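Local coordinates for uncharacterized protein YLR021W (Saccharomyces cerevisiae, PDB 2Z5B), which helps assemble the yeast 20S proteasome by facilitating formation of its alpha ring, working as a heterodimer with its partner chaperone POC4, at residues 5-10 with 24-29. Numbering follows the deposited sequence.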
loop_
_atom_site.group_PDB
_atom_site.type_symbol
_atom_site.label_atom_id
_atom_site.label_comp_id
_atom_site.label_asym_id
_atom_site.label_seq_id
_atom_site.Cartn_x
_atom_site.Cartn_y
_atom_site.Cartn_z
ATOM N N GLU B 5 10.055 -6.608 0.177
ATOM C CA GLU B 5 9.261 -7.342 1.178
ATOM C C GLU B 5 10.114 -7.959 2.275
ATOM O O GLU B 5 11.325 -8.152 2.101
ATOM C CB GLU B 5 8.403 -8.431 0.521
ATOM C CG GLU B 5 9.175 -9.708 0.227
ATOM C CD GLU B 5 8.371 -10.762 -0.503
ATOM O OE1 GLU B 5 7.136 -10.848 -0.315
ATOM O OE2 GLU B 5 9.001 -11.536 -1.258
ATOM N N PHE B 6 9.464 -8.283 3.391
ATOM C CA PHE B 6 10.130 -8.861 4.574
ATOM C C PHE B 6 9.072 -9.559 5.394
ATOM O O PHE B 6 8.013 -8.985 5.685
ATOM C CB PHE B 6 10.791 -7.767 5.427
ATOM C CG PHE B 6 11.767 -8.290 6.470
ATOM C CD1 PHE B 6 13.095 -8.546 6.128
ATOM C CD2 PHE B 6 11.364 -8.492 7.788
ATOM C CE1 PHE B 6 14.005 -9.018 7.089
ATOM C CE2 PHE B 6 12.266 -8.947 8.764
ATOM C CZ PHE B 6 13.596 -9.215 8.402
ATOM N N GLN B 7 9.362 -10.800 5.761
ATOM C CA GLN B 7 8.432 -11.620 6.509
ATOM C C GLN B 7 9.128 -12.108 7.767
ATOM O O GLN B 7 10.239 -12.656 7.717
ATOM C CB GLN B 7 7.946 -12.806 5.661
ATOM C CG GLN B 7 7.059 -13.812 6.411
ATOM C CD GLN B 7 5.655 -13.298 6.716
ATOM O OE1 GLN B 7 4.806 -13.205 5.826
ATOM N NE2 GLN B 7 5.389 -13.015 7.993
ATOM N N THR B 8 8.471 -11.884 8.895
ATOM C CA THR B 8 8.953 -12.380 10.163
ATOM C C THR B 8 7.774 -12.636 11.092
ATOM O O THR B 8 6.646 -12.818 10.626
ATOM C CB THR B 8 10.021 -11.429 10.788
ATOM O OG1 THR B 8 10.487 -11.990 12.020
ATOM C CG2 THR B 8 9.441 -10.035 11.016
ATOM N N HIS B 9 8.051 -12.682 12.394
ATOM C CA HIS B 9 7.043 -12.861 13.428
ATOM C C HIS B 9 7.292 -11.824 14.509
ATOM O O HIS B 9 8.441 -11.489 14.776
ATOM C CB HIS B 9 7.131 -14.279 14.020
ATOM C CG HIS B 9 6.826 -15.362 13.029
ATOM N ND1 HIS B 9 7.737 -15.782 12.083
ATOM C CD2 HIS B 9 5.709 -16.100 12.830
ATOM C CE1 HIS B 9 7.195 -16.735 11.345
ATOM N NE2 HIS B 9 5.964 -16.946 11.778
ATOM N N LEU B 10 6.235 -11.285 15.111
ATOM C CA LEU B 10 6.430 -10.355 16.226
ATOM C C LEU B 10 7.123 -11.078 17.394
ATOM O O LEU B 10 6.854 -12.260 17.632
ATOM C CB LEU B 10 5.107 -9.712 16.664
ATOM C CG LEU B 10 4.551 -8.555 15.834
ATOM C CD1 LEU B 10 3.235 -8.076 16.424
ATOM C CD2 LEU B 10 5.539 -7.398 15.750
ATOM N N ASN B 24 3.458 -16.940 17.985
ATOM C CA ASN B 24 3.969 -15.731 17.350
ATOM C C ASN B 24 3.218 -15.377 16.068
ATOM O O ASN B 24 3.105 -16.188 15.148
ATOM C CB ASN B 24 5.479 -15.835 17.111
ATOM C CG ASN B 24 6.301 -15.356 18.312
ATOM O OD1 ASN B 24 7.446 -14.922 18.153
ATOM N ND2 ASN B 24 5.717 -15.428 19.513
ATOM N N LYS B 25 2.675 -14.165 16.048
ATOM C CA LYS B 25 1.916 -13.642 14.919
ATOM C C LYS B 25 2.861 -13.263 13.777
ATOM O O LYS B 25 3.920 -12.692 14.014
ATOM C CB LYS B 25 1.113 -12.424 15.380
ATOM C CG LYS B 25 -0.043 -12.743 16.331
ATOM C CD LYS B 25 -0.387 -11.556 17.234
ATOM C CE LYS B 25 0.122 -11.740 18.672
ATOM N NZ LYS B 25 1.617 -11.638 18.826
ATOM N N GLU B 26 2.480 -13.581 12.542
ATOM C CA GLU B 26 3.315 -13.278 11.384
ATOM C C GLU B 26 3.246 -11.786 11.055
ATOM O O GLU B 26 2.156 -11.217 10.943
ATOM C CB GLU B 26 2.885 -14.100 10.159
ATOM C CG GLU B 26 3.037 -15.622 10.304
ATOM C CD GLU B 26 2.639 -16.369 9.051
ATOM O OE1 GLU B 26 2.238 -15.708 8.063
ATOM O OE2 GLU B 26 2.725 -17.621 9.043
ATOM N N LEU B 27 4.406 -11.153 10.917
ATOM C CA LEU B 27 4.457 -9.763 10.464
ATOM C C LEU B 27 5.000 -9.747 9.050
ATOM O O LEU B 27 6.071 -10.301 8.783
ATOM C CB LEU B 27 5.309 -8.870 11.382
ATOM C CG LEU B 27 5.237 -7.356 11.091
ATOM C CD1 LEU B 27 3.942 -6.757 11.619
ATOM C CD2 LEU B 27 6.439 -6.583 11.645
ATOM N N TYR B 28 4.243 -9.135 8.146
ATOM C CA TYR B 28 4.631 -9.051 6.735
ATOM C C TYR B 28 4.647 -7.612 6.256
ATOM O O TYR B 28 3.657 -6.882 6.383
ATOM C CB TYR B 28 3.713 -9.889 5.845
ATOM C CG TYR B 28 4.083 -9.801 4.377
ATOM C CD1 TYR B 28 5.211 -10.464 3.878
ATOM C CD2 TYR B 28 3.315 -9.038 3.490
ATOM C CE1 TYR B 28 5.558 -10.370 2.527
ATOM C CE2 TYR B 28 3.654 -8.941 2.152
ATOM C CZ TYR B 28 4.779 -9.601 1.684
ATOM O OH TYR B 28 5.121 -9.502 0.361
ATOM N N VAL B 29 5.798 -7.203 5.739
ATOM C CA VAL B 29 5.959 -5.865 5.228
ATOM C C VAL B 29 6.255 -5.969 3.744
ATOM O O VAL B 29 6.987 -6.877 3.297
ATOM C CB VAL B 29 7.041 -5.107 5.988
ATOM C CG1 VAL B 29 7.154 -3.717 5.487
ATOM C CG2 VAL B 29 6.689 -5.069 7.503
#
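F6 and V29 exchange both backbone bonds of an antiparallel hydrogen-bonded pair: V29 N gives a nearly straight bond to F6 O (2.8 Å), and F6 N reaches V29 O. T8 and L27 repeat the exchange, and L10 N, bonding to K25 O at 2.9 Å, carries the ladder just past the end of strand 3-9. T8 O accepts twice. L27 N approaches from above its carbonyl plane, whereas Q7 NE2 meets a lone pair of T8 O in that plane, at 2.9 Å. Glutamine suits this site because its NE2 can donate there; chi2 (72°) turns CD back toward strand 26-33. Q7 OE1 lies 3.4 Å from Y28 CD1, amide and ring planes 27° apart. An alanine at Q7 would probably cost T8 O its second donor and leave Y28 CB and CD1 without the amide beside them. E5 OE1 lies at the ring edge and accepts from Y28 OH, though the hydroxyl's position is less certain. H9 lies alongside E26, whose carboxylate suits its place by accepting, through OE1, from L5 N of the neighbouring YPL144W chain. L27 and V29 supply apolar side chains to strand 38-44; L10 CD2 meets L27 CD2. The outermost strand 3-9 is thus joined to its sheet mainly by backbone bonds: the mostly polar face of Q7, H9, E26 and Y28 meets the YPL144W chain, and the mostly apolar face of F6, T8, L27 and V29 packs partly on helix 162-176.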